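Local coordinates for EDTA monooxygenase (EDTA-degrading bacterium BNC1, PDB 5DQP) that oxidises EDTA as an FMN-dependent monooxygenase of the bacterial luciferase-like family, working with a partner flavin reductase, at the interface of chains A and B. Residues are numbered along the deposited sequence; one frame, centred on the assembly and turned at random. Chains: chain A/B, EDTA monooxygenase.

The interface of chains A and B. Residues chain A 111, 114-115, 168, 199-201; chain B 33, 72-73.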
loop_
_atom_site.group_PDB
_atom_site.type_symbol
_atom_site.label_atom_id
_atom_site.label_comp_id
_atom_site.label_asym_id
_atom_site.label_seq_id
_atom_site.Cartn_x
_atom_site.Cartn_y
_atom_site.Cartn_z
ATOM N N SER A 111 1.207 -7.324 -5.799
ATOM C CA SER A 111 1.436 -6.165 -6.647
ATOM C C SER A 111 2.732 -5.475 -6.274
ATOM O O SER A 111 3.509 -5.092 -7.151
ATOM C CB SER A 111 0.283 -5.155 -6.540
ATOM O OG SER A 111 -0.969 -5.711 -6.869
ATOM N N LEU A 114 5.817 -7.626 -7.324
ATOM C CA LEU A 114 6.015 -7.608 -8.771
ATOM C C LEU A 114 6.441 -6.222 -9.250
ATOM O O LEU A 114 7.416 -6.085 -10.000
ATOM C CB LEU A 114 4.727 -8.066 -9.458
ATOM C CG LEU A 114 4.710 -8.357 -10.959
ATOM C CD1 LEU A 114 5.753 -9.379 -11.304
ATOM C CD2 LEU A 114 3.332 -8.889 -11.358
ATOM N N LEU A 115 5.759 -5.173 -8.781
ATOM C CA LEU A 115 6.115 -3.825 -9.205
ATOM C C LEU A 115 7.526 -3.446 -8.798
ATOM O O LEU A 115 8.177 -2.660 -9.503
ATOM C CB LEU A 115 5.144 -2.798 -8.637
ATOM C CG LEU A 115 3.867 -2.567 -9.420
ATOM C CD1 LEU A 115 2.972 -1.733 -8.537
ATOM C CD2 LEU A 115 4.138 -1.868 -10.788
ATOM N N TRP A 168 5.657 -15.698 -19.075
ATOM C CA TRP A 168 6.689 -14.671 -19.220
ATOM C C TRP A 168 7.566 -14.878 -20.448
ATOM O O TRP A 168 8.049 -13.904 -21.031
ATOM C CB TRP A 168 7.574 -14.635 -17.961
ATOM C CG TRP A 168 6.790 -14.379 -16.746
ATOM C CD1 TRP A 168 6.424 -15.286 -15.797
ATOM C CD2 TRP A 168 6.184 -13.137 -16.375
ATOM N NE1 TRP A 168 5.663 -14.677 -14.837
ATOM C CE2 TRP A 168 5.494 -13.359 -15.170
ATOM C CE3 TRP A 168 6.167 -11.854 -16.940
ATOM C CZ2 TRP A 168 4.809 -12.343 -14.510
ATOM C CZ3 TRP A 168 5.483 -10.854 -16.290
ATOM C CH2 TRP A 168 4.811 -11.105 -15.094
ATOM N N ASN A 199 -5.838 -11.570 -9.662
ATOM C CA ASN A 199 -5.531 -10.774 -10.845
ATOM C C ASN A 199 -4.135 -10.136 -10.789
ATOM O O ASN A 199 -3.914 -9.052 -11.333
ATOM C CB ASN A 199 -6.614 -9.715 -11.063
ATOM C CG ASN A 199 -6.690 -8.705 -9.936
ATOM O OD1 ASN A 199 -6.139 -8.904 -8.854
ATOM N ND2 ASN A 199 -7.398 -7.617 -10.182
ATOM N N VAL A 200 -3.173 -10.805 -10.173
ATOM C CA VAL A 200 -1.768 -10.413 -10.232
ATOM C C VAL A 200 -1.020 -11.709 -10.490
ATOM O O VAL A 200 -1.244 -12.683 -9.770
ATOM C CB VAL A 200 -1.279 -9.748 -8.933
ATOM C CG1 VAL A 200 0.210 -9.385 -9.055
ATOM C CG2 VAL A 200 -2.121 -8.523 -8.572
ATOM N N PRO A 201 -0.150 -11.789 -11.490
ATOM C CA PRO A 201 0.434 -13.088 -11.842
ATOM C C PRO A 201 1.649 -13.443 -10.995
ATOM O O PRO A 201 2.402 -12.579 -10.541
ATOM C CB PRO A 201 0.833 -12.893 -13.307
ATOM C CG PRO A 201 1.269 -11.440 -13.311
ATOM C CD PRO A 201 0.315 -10.714 -12.388
ATOM N N PHE B 33 3.059 -5.420 -16.672
ATOM C CA PHE B 33 3.442 -5.788 -15.319
ATOM C C PHE B 33 4.725 -5.093 -14.883
ATOM O O PHE B 33 5.309 -5.475 -13.862
ATOM C CB PHE B 33 3.579 -7.308 -15.192
ATOM C CG PHE B 33 2.336 -8.060 -15.605
ATOM C CD1 PHE B 33 1.168 -7.939 -14.876
ATOM C CD2 PHE B 33 2.333 -8.846 -16.745
ATOM C CE1 PHE B 33 0.011 -8.619 -15.269
ATOM C CE2 PHE B 33 1.217 -9.518 -17.143
ATOM C CZ PHE B 33 0.040 -9.412 -16.410
ATOM N N PRO B 72 -4.018 -5.066 -13.808
ATOM C CA PRO B 72 -2.883 -5.940 -13.454
ATOM C C PRO B 72 -2.324 -5.708 -12.067
ATOM O O PRO B 72 -1.586 -6.572 -11.576
ATOM C CB PRO B 72 -1.829 -5.589 -14.509
ATOM C CG PRO B 72 -2.148 -4.168 -14.898
ATOM C CD PRO B 72 -3.645 -4.057 -14.826
ATOM N N PHE B 73 -2.599 -4.552 -11.453
ATOM C CA PHE B 73 -2.086 -4.197 -10.140
ATOM C C PHE B 73 -3.162 -3.524 -9.302
ATOM O O PHE B 73 -3.995 -2.773 -9.815
ATOM C CB PHE B 73 -0.906 -3.229 -10.225
ATOM C CG PHE B 73 0.323 -3.817 -10.835
ATOM C CD1 PHE B 73 1.057 -4.769 -10.158
ATOM C CD2 PHE B 73 0.766 -3.390 -12.075
ATOM C CE1 PHE B 73 2.213 -5.297 -10.703
ATOM C CE2 PHE B 73 1.920 -3.928 -12.629
ATOM C CZ PHE B 73 2.647 -4.865 -11.934
#
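B:Phe73 lies against the end of the A chain helix 102-115 and meets A:Ser111, A:Leu114 and A:Leu115 there. This is the tightly packed part of the contact. A:Leu115 covers one face of the phenyl ring. Its CG sits above that face, offset toward the rim, 3.4 Å from B:Phe73 CE1. Its CD2 methyl reaches the far end of the same ring, 3.5 Å from B:Phe73 CZ. A:Leu114 does not stack but meets the ring at its edge, with CB in the ring plane. With CG swung anti to the backbone N (chi1 -170°), the A:Leu114 side chain crosses B:Phe73 at about a right angle and brings CD2 to 3.8 Å from B:Phe73 CE1. A:Ser111 also borders the rim; its CB is 3.7 Å from B:Phe73 CD1. The ring is thus covered on a face by one leucine and hemmed at the edge by the residues one turn apart on the helix. With an alanine at B:Phe73, A:Leu115 would probably lose the face it packs on and a gap would open beside the helix.

The second ring, B:Phe33, packs against A:Pro201 and A:Trp168 and is itself well buried. A:Pro201 lays CG over one face, 3.8 Å from the ring centroid, in a CH-pi contact. A:Trp168 comes edge-to-face, its six-membered ring turned 71° from the phenyl plane. The CH2 corner of the indole does the touching, 3.7 Å from B:Phe33 CD2. It stands on the same side of the phenyl plane as A:Pro201 CG, out beyond the CD2 rim. The indole gives up little surface here. The loose margin lies at B:Pro72 and the loop of A:Asn199 and A:Val200, which touch sparsely. The patch is one part of a two-fold symmetric interface between identical chains, and its twin has the chains exchanged. This pairing may be the biological dimer. At the loose margin, the A:Val200 CG2 methyl stands 3.6 Å from the backbone O of B:Pro72.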